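Local atomic coordinates of hemoglobin component VII (Tokunagayusurika akamusi, PDB entry 1X46), a protein that binds heme and probably carries or stores oxygen, as a monomeric globin of midge larvae. Residues D11-W19 and E74-A82; F109-L120 and K132-Y143. All coordinates share one frame; numbering follows the deposited sequence.

Contact 1 (D11-W19 and E74-A82); sequences DIALVKSSW and EAIALMGVA
Lys16 lies along Ile76 and reaches beyond it to the turn leading to Gly80. Its CB leaves the backbone with CG beside the backbone N and anti to the carbonyl carbon, and from there the chain is fully extended. Lys16 CG rests on Ile76 CG2 at 3.7 Å, the two side chains lying alongside and pointing opposite ways. CD carries the chain onward, and Lys16 CE sits 3.4 Å from Ile76 O. At the tip, Lys16 NZ donates to Met79 O at 2.9 Å, coming from above the carbonyl plane, 41° out of it, and so holds that carbonyl. On the buried side Ile76 CD1 presses over one face of the Trp19 indole, a CH-pi contact 3.7 Å from the centroid of the five-membered ring, while Asn73 takes the indole N-H. Val15 CG1 touches that same methyl group. Farther out, Ile12 CD1 meets Gly80 CA at 3.6 Å and Ile12 CG2 lies against Met79 CB. At phi 99°, Gly80 has no side chain to crowd the preceding carbonyl O, and its CA lies close enough for Ile12. Segments 11-19 and 74-78 cross at -146°, and the contact joins the A and E helices of the globin fold.

Contact 2 (F109-L120 and K132-Y143); sequences FEEFETALEAFL and KKAWDSAFNNMY. With HEM (protoporphyrin IX containing Fe), chain B.
Tyr143 OH donates a 2.7 Å hydrogen bond to Glu113 OE1, arriving from above the carboxylate plane while OE1 lies at the edge of the phenol ring. A water lies within hydrogen-bonding distance of the other oxygen, Glu113 OE2, and of Asp136 O, and can probably not serve every acceptor at once. A second polar cluster lies one turn on: Lys132 NZ forms salt bridges with Glu117 OE2 at 3.2 Å and, within its own helix, with Asp136 OD2 at 3.0 Å. Beneath these charges, the Glu113 chain, its CG anti to the backbone N (chi1 170°), slides across Phe139. Glu113 CG sits over the Phe139 ring face, 3.8 Å from the centroid, and the carboxylate stacks 17° from the ring plane. Deeper still, Leu120 CD1 lies over one face of the Trp135 indole in a CH-pi contact, 3.6 Å from Trp135 CE2, and Leu116 CD2 reaches Trp135 and the edge of Phe139. Toward the heme, Met142 CE touches Phe109 CD1 at 3.5 Å, and Phe109 CE1 approaches heme CHC at 3.6 Å. Asp136 OD1 faces both glutamates, with Glu117 OE2 3.0 Å away; Lys132 probably offsets this repulsion, and one carboxylate may have a raised pKa.

In the fold
From the N terminus, helix 9-20 supplies the first half of contact 1. The chain then runs through helices 26-36, 38-41 and 52-55 before the end of helix 59-78 returns to close this long loop. Helix 85-100 follows, carrying the iron ligand His99, and only then does contact 2 open. Its loop is much shorter, an antiparallel hairpin of helices 106-123 and 129-146. The two contacts are thus in series, neither nested nor crossed, yet they touch in space: a hydrogen bond runs from Trp135 NE1 to Ser18 OG, 2.8 Å, and Ile76 also packs on Trp135. Helix 129-146 therefore ties the first helix to the heme-lining helix 106-123.

Contact 1 (D11-W19 and E74-A82)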
# COMPACT_ATOMS: atom_id res chain seq x y z
N ASP A 11 -7.78 -0.15 16.03
CA ASP A 11 -6.98 0.38 14.92
C ASP A 11 -6.99 -0.55 13.72
O ASP A 11 -7.09 -0.10 12.58
CB ASP A 11 -5.57 0.64 15.38
CG ASP A 11 -5.45 1.90 16.19
OD1 ASP A 11 -6.45 2.65 16.25
OD2 ASP A 11 -4.39 2.21 16.77
N ILE A 12 -6.91 -1.86 13.96
CA ILE A 12 -7.09 -2.83 12.88
C ILE A 12 -8.46 -2.65 12.21
O ILE A 12 -8.57 -2.63 10.98
CB ILE A 12 -6.90 -4.29 13.41
CG1 ILE A 12 -5.45 -4.49 13.86
CG2 ILE A 12 -7.34 -5.32 12.35
CD1 ILE A 12 -5.20 -5.78 14.65
N ALA A 13 -9.50 -2.47 13.02
CA ALA A 13 -10.82 -2.25 12.43
C ALA A 13 -10.88 -0.97 11.61
O ALA A 13 -11.54 -0.93 10.57
CB ALA A 13 -11.92 -2.27 13.53
N LEU A 14 -10.17 0.06 12.06
CA LEU A 14 -10.20 1.35 11.35
C LEU A 14 -9.54 1.22 9.98
O LEU A 14 -10.04 1.77 8.99
CB LEU A 14 -9.49 2.45 12.14
CG LEU A 14 -10.20 3.01 13.38
CD1 LEU A 14 -9.27 3.99 14.09
CD2 LEU A 14 -11.50 3.68 13.01
N VAL A 15 -8.42 0.49 9.94
CA VAL A 15 -7.78 0.17 8.67
C VAL A 15 -8.69 -0.69 7.79
O VAL A 15 -8.90 -0.36 6.64
CB VAL A 15 -6.42 -0.53 8.89
CG1 VAL A 15 -5.85 -1.09 7.59
CG2 VAL A 15 -5.43 0.43 9.60
N LYS A 16 -9.24 -1.79 8.31
CA LYS A 16 -10.10 -2.63 7.46
C LYS A 16 -11.31 -1.85 6.91
O LYS A 16 -11.64 -1.96 5.72
CB LYS A 16 -10.60 -3.86 8.22
CG LYS A 16 -9.54 -4.88 8.55
CD LYS A 16 -10.10 -6.08 9.32
CE LYS A 16 -8.97 -7.09 9.53
NZ LYS A 16 -9.38 -8.25 10.39
N SER A 17 -11.95 -1.04 7.76
CA SER A 17 -13.16 -0.34 7.32
C SER A 17 -12.88 0.81 6.35
O SER A 17 -13.62 0.99 5.39
CB SER A 17 -14.02 0.13 8.49
OG SER A 17 -13.29 0.93 9.39
N SER A 18 -11.80 1.56 6.59
CA SER A 18 -11.46 2.63 5.67
C SER A 18 -10.91 2.08 4.34
O SER A 18 -11.19 2.61 3.27
CB SER A 18 -10.49 3.64 6.34
OG SER A 18 -9.28 3.04 6.73
N TRP A 19 -10.18 0.97 4.42
CA TRP A 19 -9.76 0.26 3.22
C TRP A 19 -10.94 -0.18 2.36
O TRP A 19 -10.91 -0.07 1.14
CB TRP A 19 -8.86 -0.92 3.59
CG TRP A 19 -8.45 -1.72 2.39
CD1 TRP A 19 -8.76 -3.04 2.13
CD2 TRP A 19 -7.62 -1.29 1.30
NE1 TRP A 19 -8.18 -3.43 0.95
CE2 TRP A 19 -7.48 -2.38 0.42
CE3 TRP A 19 -6.98 -0.08 0.99
CZ2 TRP A 19 -6.74 -2.28 -0.79
CZ3 TRP A 19 -6.24 0.01 -0.20
CH2 TRP A 19 -6.13 -1.09 -1.07
N GLU A 74 -5.25 -8.96 0.65
CA GLU A 74 -4.90 -10.16 1.40
C GLU A 74 -4.23 -9.81 2.71
O GLU A 74 -4.54 -10.41 3.75
CB GLU A 74 -4.03 -11.12 0.62
CG GLU A 74 -3.90 -12.45 1.36
CD GLU A 74 -3.03 -13.49 0.69
OE1 GLU A 74 -2.34 -13.20 -0.31
OE2 GLU A 74 -3.04 -14.63 1.23
N ALA A 75 -3.28 -8.88 2.66
CA ALA A 75 -2.57 -8.54 3.90
C ALA A 75 -3.56 -8.00 4.93
O ALA A 75 -3.52 -8.37 6.12
CB ALA A 75 -1.46 -7.51 3.61
N ILE A 76 -4.46 -7.13 4.50
CA ILE A 76 -5.36 -6.52 5.46
C ILE A 76 -6.32 -7.60 6.00
O ILE A 76 -6.61 -7.60 7.20
CB ILE A 76 -6.03 -5.24 4.86
CG1 ILE A 76 -4.96 -4.14 4.75
CG2 ILE A 76 -7.20 -4.76 5.75
CD1 ILE A 76 -5.46 -2.88 3.96
N ALA A 77 -6.74 -8.55 5.15
CA ALA A 77 -7.57 -9.69 5.60
C ALA A 77 -6.92 -10.55 6.68
O ALA A 77 -7.61 -11.05 7.58
CB ALA A 77 -7.96 -10.58 4.42
N LEU A 78 -5.60 -10.68 6.58
CA LEU A 78 -4.79 -11.45 7.54
C LEU A 78 -4.52 -10.75 8.89
O LEU A 78 -4.00 -11.38 9.82
CB LEU A 78 -3.48 -11.90 6.90
CG LEU A 78 -3.62 -12.89 5.74
CD1 LEU A 78 -2.29 -13.03 5.06
CD2 LEU A 78 -4.13 -14.26 6.23
N MET A 79 -4.84 -9.46 8.97
CA MET A 79 -4.64 -8.70 10.21
C MET A 79 -5.64 -9.09 11.28
O MET A 79 -6.76 -9.44 10.98
CB MET A 79 -4.81 -7.21 9.94
CG MET A 79 -3.68 -6.63 9.20
SD MET A 79 -4.03 -4.94 8.62
CE MET A 79 -4.03 -3.98 10.10
N GLY A 80 -5.22 -9.00 12.55
CA GLY A 80 -6.17 -9.08 13.65
C GLY A 80 -6.28 -10.42 14.36
O GLY A 80 -7.00 -10.53 15.35
N VAL A 81 -5.58 -11.41 13.82
CA VAL A 81 -5.65 -12.80 14.27
C VAL A 81 -4.25 -13.36 14.46
O VAL A 81 -3.44 -13.42 13.54
CB VAL A 81 -6.41 -13.67 13.22
CG1 VAL A 81 -6.52 -15.09 13.68
CG2 VAL A 81 -7.80 -13.12 12.94
N ALA A 82 -3.95 -13.84 15.67
CA ALA A 82 -2.60 -14.32 15.94
C ALA A 82 -2.17 -15.48 15.02
O ALA A 82 -1.04 -15.50 14.54
CB ALA A 82 -2.47 -14.72 17.41

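Contact 2 (F109-L120 and K132-Y143)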
# COMPACT_ATOMS: atom_id res chain seq x y z
N PHE A 109 8.65 3.25 -0.52
CA PHE A 109 7.47 2.73 0.21
C PHE A 109 6.78 3.81 1.02
O PHE A 109 5.55 3.91 1.03
CB PHE A 109 7.83 1.49 1.04
CG PHE A 109 7.85 0.21 0.22
CD1 PHE A 109 6.66 -0.41 -0.16
CD2 PHE A 109 9.06 -0.34 -0.19
CE1 PHE A 109 6.67 -1.56 -0.92
CE2 PHE A 109 9.09 -1.51 -0.95
CZ PHE A 109 7.91 -2.13 -1.32
N GLU A 110 7.57 4.67 1.66
CA GLU A 110 6.98 5.77 2.40
C GLU A 110 6.21 6.74 1.48
O GLU A 110 5.18 7.27 1.89
CB GLU A 110 8.06 6.56 3.16
CG GLU A 110 8.73 5.78 4.28
CD GLU A 110 9.72 6.63 5.07
OE1 GLU A 110 10.07 7.76 4.63
OE2 GLU A 110 10.12 6.19 6.16
N GLU A 111 6.71 6.93 0.25
CA GLU A 111 6.03 7.78 -0.73
C GLU A 111 4.66 7.17 -1.09
O GLU A 111 3.66 7.88 -1.20
CB GLU A 111 6.91 7.94 -1.97
CG GLU A 111 8.13 8.80 -1.70
CD GLU A 111 9.15 8.76 -2.82
OE1 GLU A 111 9.12 7.80 -3.66
OE2 GLU A 111 9.98 9.71 -2.89
N PHE A 112 4.64 5.84 -1.23
CA PHE A 112 3.37 5.14 -1.52
C PHE A 112 2.41 5.36 -0.35
O PHE A 112 1.22 5.65 -0.54
CB PHE A 112 3.63 3.64 -1.76
CG PHE A 112 2.37 2.89 -2.11
CD1 PHE A 112 2.03 2.71 -3.44
CD2 PHE A 112 1.50 2.43 -1.12
CE1 PHE A 112 0.85 2.05 -3.79
CE2 PHE A 112 0.32 1.76 -1.45
CZ PHE A 112 0.01 1.60 -2.81
N GLU A 113 2.91 5.24 0.88
CA GLU A 113 2.11 5.54 2.06
C GLU A 113 1.56 6.98 2.04
O GLU A 113 0.39 7.20 2.31
CB GLU A 113 2.93 5.28 3.33
CG GLU A 113 2.28 5.79 4.61
CD GLU A 113 3.18 5.69 5.86
OE1 GLU A 113 4.37 5.45 5.74
OE2 GLU A 113 2.64 5.94 6.97
N THR A 114 2.43 7.94 1.76
CA THR A 114 2.02 9.34 1.71
C THR A 114 0.89 9.58 0.72
O THR A 114 -0.13 10.22 1.06
CB THR A 114 3.24 10.21 1.39
OG1 THR A 114 4.17 10.12 2.50
CG2 THR A 114 2.84 11.69 1.28
N ALA A 115 1.04 9.00 -0.47
CA ALA A 115 -0.01 9.14 -1.46
C ALA A 115 -1.31 8.45 -1.03
O ALA A 115 -2.37 9.02 -1.23
CB ALA A 115 0.43 8.62 -2.83
N LEU A 116 -1.23 7.24 -0.47
CA LEU A 116 -2.42 6.53 -0.01
C LEU A 116 -3.11 7.30 1.10
O LEU A 116 -4.34 7.32 1.18
CB LEU A 116 -2.06 5.11 0.46
CG LEU A 116 -3.28 4.18 0.65
CD1 LEU A 116 -3.88 3.83 -0.68
CD2 LEU A 116 -2.93 2.87 1.36
N GLU A 117 -2.33 7.91 2.02
CA GLU A 117 -2.91 8.71 3.10
C GLU A 117 -3.74 9.86 2.54
O GLU A 117 -4.88 10.13 3.01
CB GLU A 117 -1.85 9.27 4.06
CG GLU A 117 -1.12 8.24 4.89
CD GLU A 117 0.09 8.83 5.61
OE1 GLU A 117 0.73 9.76 5.08
OE2 GLU A 117 0.41 8.34 6.72
N ALA A 118 -3.19 10.54 1.53
CA ALA A 118 -3.93 11.63 0.89
C ALA A 118 -5.19 11.10 0.22
O ALA A 118 -6.24 11.72 0.29
CB ALA A 118 -3.05 12.36 -0.11
N PHE A 119 -5.10 9.93 -0.41
CA PHE A 119 -6.27 9.35 -1.06
C PHE A 119 -7.34 8.95 -0.04
O PHE A 119 -8.53 9.17 -0.26
CB PHE A 119 -5.83 8.11 -1.84
CG PHE A 119 -6.86 7.63 -2.86
CD1 PHE A 119 -6.93 8.24 -4.10
CD2 PHE A 119 -7.74 6.61 -2.55
CE1 PHE A 119 -7.91 7.82 -5.04
CE2 PHE A 119 -8.71 6.18 -3.48
CZ PHE A 119 -8.79 6.78 -4.72
N LEU A 120 -6.93 8.34 1.07
CA LEU A 120 -7.88 7.97 2.12
C LEU A 120 -8.52 9.22 2.72
O LEU A 120 -9.73 9.25 3.01
CB LEU A 120 -7.16 7.15 3.20
CG LEU A 120 -6.83 5.70 2.87
CD1 LEU A 120 -5.63 5.22 3.67
CD2 LEU A 120 -8.05 4.83 3.18
N LYS A 132 -5.70 8.17 10.65
CA LYS A 132 -4.30 8.33 10.27
C LYS A 132 -3.35 7.58 11.19
O LYS A 132 -2.42 6.92 10.73
CB LYS A 132 -3.96 9.83 10.25
CG LYS A 132 -2.55 10.09 9.73
CD LYS A 132 -2.04 11.46 10.10
CE LYS A 132 -0.49 11.52 10.03
NZ LYS A 132 0.17 10.50 9.11
N LYS A 133 -3.61 7.68 12.51
CA LYS A 133 -2.82 6.97 13.51
C LYS A 133 -2.87 5.46 13.30
O LYS A 133 -1.84 4.80 13.39
CB LYS A 133 -3.31 7.33 14.91
CG LYS A 133 -2.38 6.87 16.00
CD LYS A 133 -2.82 7.51 17.29
CE LYS A 133 -3.80 6.60 17.99
NZ LYS A 133 -3.04 5.46 18.60
N ALA A 134 -4.06 4.93 12.99
CA ALA A 134 -4.22 3.49 12.77
C ALA A 134 -3.39 3.02 11.56
O ALA A 134 -2.65 2.03 11.66
CB ALA A 134 -5.66 3.12 12.60
N TRP A 135 -3.52 3.73 10.43
CA TRP A 135 -2.70 3.38 9.27
C TRP A 135 -1.19 3.54 9.50
O TRP A 135 -0.40 2.75 8.99
CB TRP A 135 -3.12 4.19 8.04
CG TRP A 135 -4.36 3.70 7.41
CD1 TRP A 135 -5.63 4.12 7.64
CD2 TRP A 135 -4.45 2.71 6.37
NE1 TRP A 135 -6.52 3.45 6.83
CE2 TRP A 135 -5.83 2.57 6.04
CE3 TRP A 135 -3.52 1.93 5.68
CZ2 TRP A 135 -6.29 1.68 5.05
CZ3 TRP A 135 -3.97 1.04 4.69
CH2 TRP A 135 -5.35 0.92 4.39
N ASP A 136 -0.81 4.56 10.28
CA ASP A 136 0.61 4.78 10.60
C ASP A 136 1.15 3.54 11.31
O ASP A 136 2.25 3.10 11.02
CB ASP A 136 0.75 6.03 11.50
CG ASP A 136 0.80 7.34 10.70
OD1 ASP A 136 0.83 7.30 9.47
OD2 ASP A 136 0.86 8.45 11.24
N SER A 137 0.34 2.99 12.23
CA SER A 137 0.76 1.81 13.01
C SER A 137 0.88 0.59 12.12
O SER A 137 1.80 -0.22 12.31
CB SER A 137 -0.22 1.55 14.17
OG SER A 137 -0.16 2.63 15.09
N ALA A 138 -0.05 0.44 11.18
CA ALA A 138 -0.02 -0.65 10.22
C ALA A 138 1.21 -0.56 9.32
O ALA A 138 1.94 -1.53 9.12
CB ALA A 138 -1.29 -0.65 9.40
N PHE A 139 1.46 0.62 8.77
CA PHE A 139 2.65 0.82 7.96
C PHE A 139 3.95 0.60 8.72
O PHE A 139 4.88 0.02 8.18
CB PHE A 139 2.64 2.19 7.27
CG PHE A 139 1.87 2.20 5.97
CD1 PHE A 139 2.41 1.60 4.84
CD2 PHE A 139 0.63 2.80 5.87
CE1 PHE A 139 1.70 1.59 3.61
CE2 PHE A 139 -0.06 2.80 4.65
CZ PHE A 139 0.48 2.19 3.54
N ASN A 140 4.03 1.07 9.97
CA ASN A 140 5.19 0.83 10.82
C ASN A 140 5.51 -0.67 10.84
O ASN A 140 6.67 -1.07 10.65
CB ASN A 140 4.92 1.31 12.24
CG ASN A 140 6.06 0.90 13.25
OD1 ASN A 140 5.98 -0.13 13.97
ND2 ASN A 140 7.10 1.69 13.27
N ASN A 141 4.47 -1.46 11.08
CA ASN A 141 4.65 -2.90 11.19
C ASN A 141 5.03 -3.53 9.85
O ASN A 141 5.93 -4.36 9.78
CB ASN A 141 3.42 -3.54 11.80
CG ASN A 141 3.31 -3.27 13.29
OD1 ASN A 141 4.22 -2.68 13.88
ND2 ASN A 141 2.19 -3.71 13.91
N MET A 142 4.37 -3.10 8.77
CA MET A 142 4.78 -3.54 7.44
C MET A 142 6.28 -3.26 7.21
O MET A 142 7.05 -4.14 6.77
CB MET A 142 3.95 -2.83 6.35
CG MET A 142 4.49 -3.01 4.94
SD MET A 142 3.61 -1.83 3.82
CE MET A 142 4.80 -1.68 2.49
N TYR A 143 6.71 -2.03 7.48
CA TYR A 143 8.09 -1.62 7.28
C TYR A 143 9.09 -2.42 8.12
O TYR A 143 10.20 -2.67 7.69
CB TYR A 143 8.28 -0.12 7.59
CG TYR A 143 7.46 0.80 6.70
CD1 TYR A 143 6.97 0.38 5.46
CD2 TYR A 143 7.16 2.10 7.12
CE1 TYR A 143 6.24 1.24 4.67
CE2 TYR A 143 6.43 2.97 6.33
CZ TYR A 143 5.97 2.52 5.11
OH TYR A 143 5.22 3.35 4.28
CHA HEM B . 5.55 -4.99 -9.25
CHB HEM B . 2.90 -5.02 -5.19
CHC HEM B . 4.88 -0.79 -3.90
CHD HEM B . 7.52 -0.74 -7.95
C1A HEM B . 4.62 -5.32 -8.30
C2A HEM B . 3.75 -6.47 -8.36
C3A HEM B . 3.03 -6.46 -7.25
C4A HEM B . 3.44 -5.36 -6.41
CMA HEM B . 1.94 -7.49 -6.86
CAA HEM B . 3.61 -7.44 -9.58
CBA HEM B . 4.71 -8.50 -9.73
CGA HEM B . 4.66 -9.48 -8.58
O1A HEM B . 5.67 -9.62 -7.87
O2A HEM B . 3.60 -10.13 -8.37
C1B HEM B . 3.16 -3.86 -4.50
C2B HEM B . 2.55 -3.43 -3.27
C3B HEM B . 3.10 -2.25 -2.91
C4B HEM B . 4.10 -1.93 -3.92
CMB HEM B . 1.43 -4.22 -2.54
CAB HEM B . 2.85 -1.31 -1.71
CBB HEM B . 2.07 -1.60 -0.67
C1C HEM B . 5.76 -0.39 -4.86
C2C HEM B . 6.57 0.83 -4.87
C3C HEM B . 7.27 0.86 -6.01
C4C HEM B . 6.98 -0.36 -6.74
CMC HEM B . 6.58 1.88 -3.74
CAC HEM B . 8.27 1.95 -6.47
C1D HEM B . 7.26 -1.90 -8.62
C2D HEM B . 7.88 -2.25 -9.87
C3D HEM B . 7.28 -3.56 -10.27
C4D HEM B . 6.32 -3.86 -9.23
CMD HEM B . 8.94 -1.43 -10.64
CAD HEM B . 7.61 -4.37 -11.55
CBD HEM B . 6.81 -3.84 -12.74
CGD HEM B . 7.24 -4.55 -14.01
O1D HEM B . 7.79 -5.67 -13.94
O2D HEM B . 7.04 -3.97 -15.11
NA HEM B . 4.42 -4.68 -7.10
NB HEM B . 4.09 -2.90 -4.89
NC HEM B . 6.04 -1.10 -6.01
ND HEM B . 6.35 -2.89 -8.24
FE HEM B . 5.23 -2.90 -6.56
O HOH W 1 3.96 4.84 9.41
O HOH W 2 3.78 -1.77 -7.53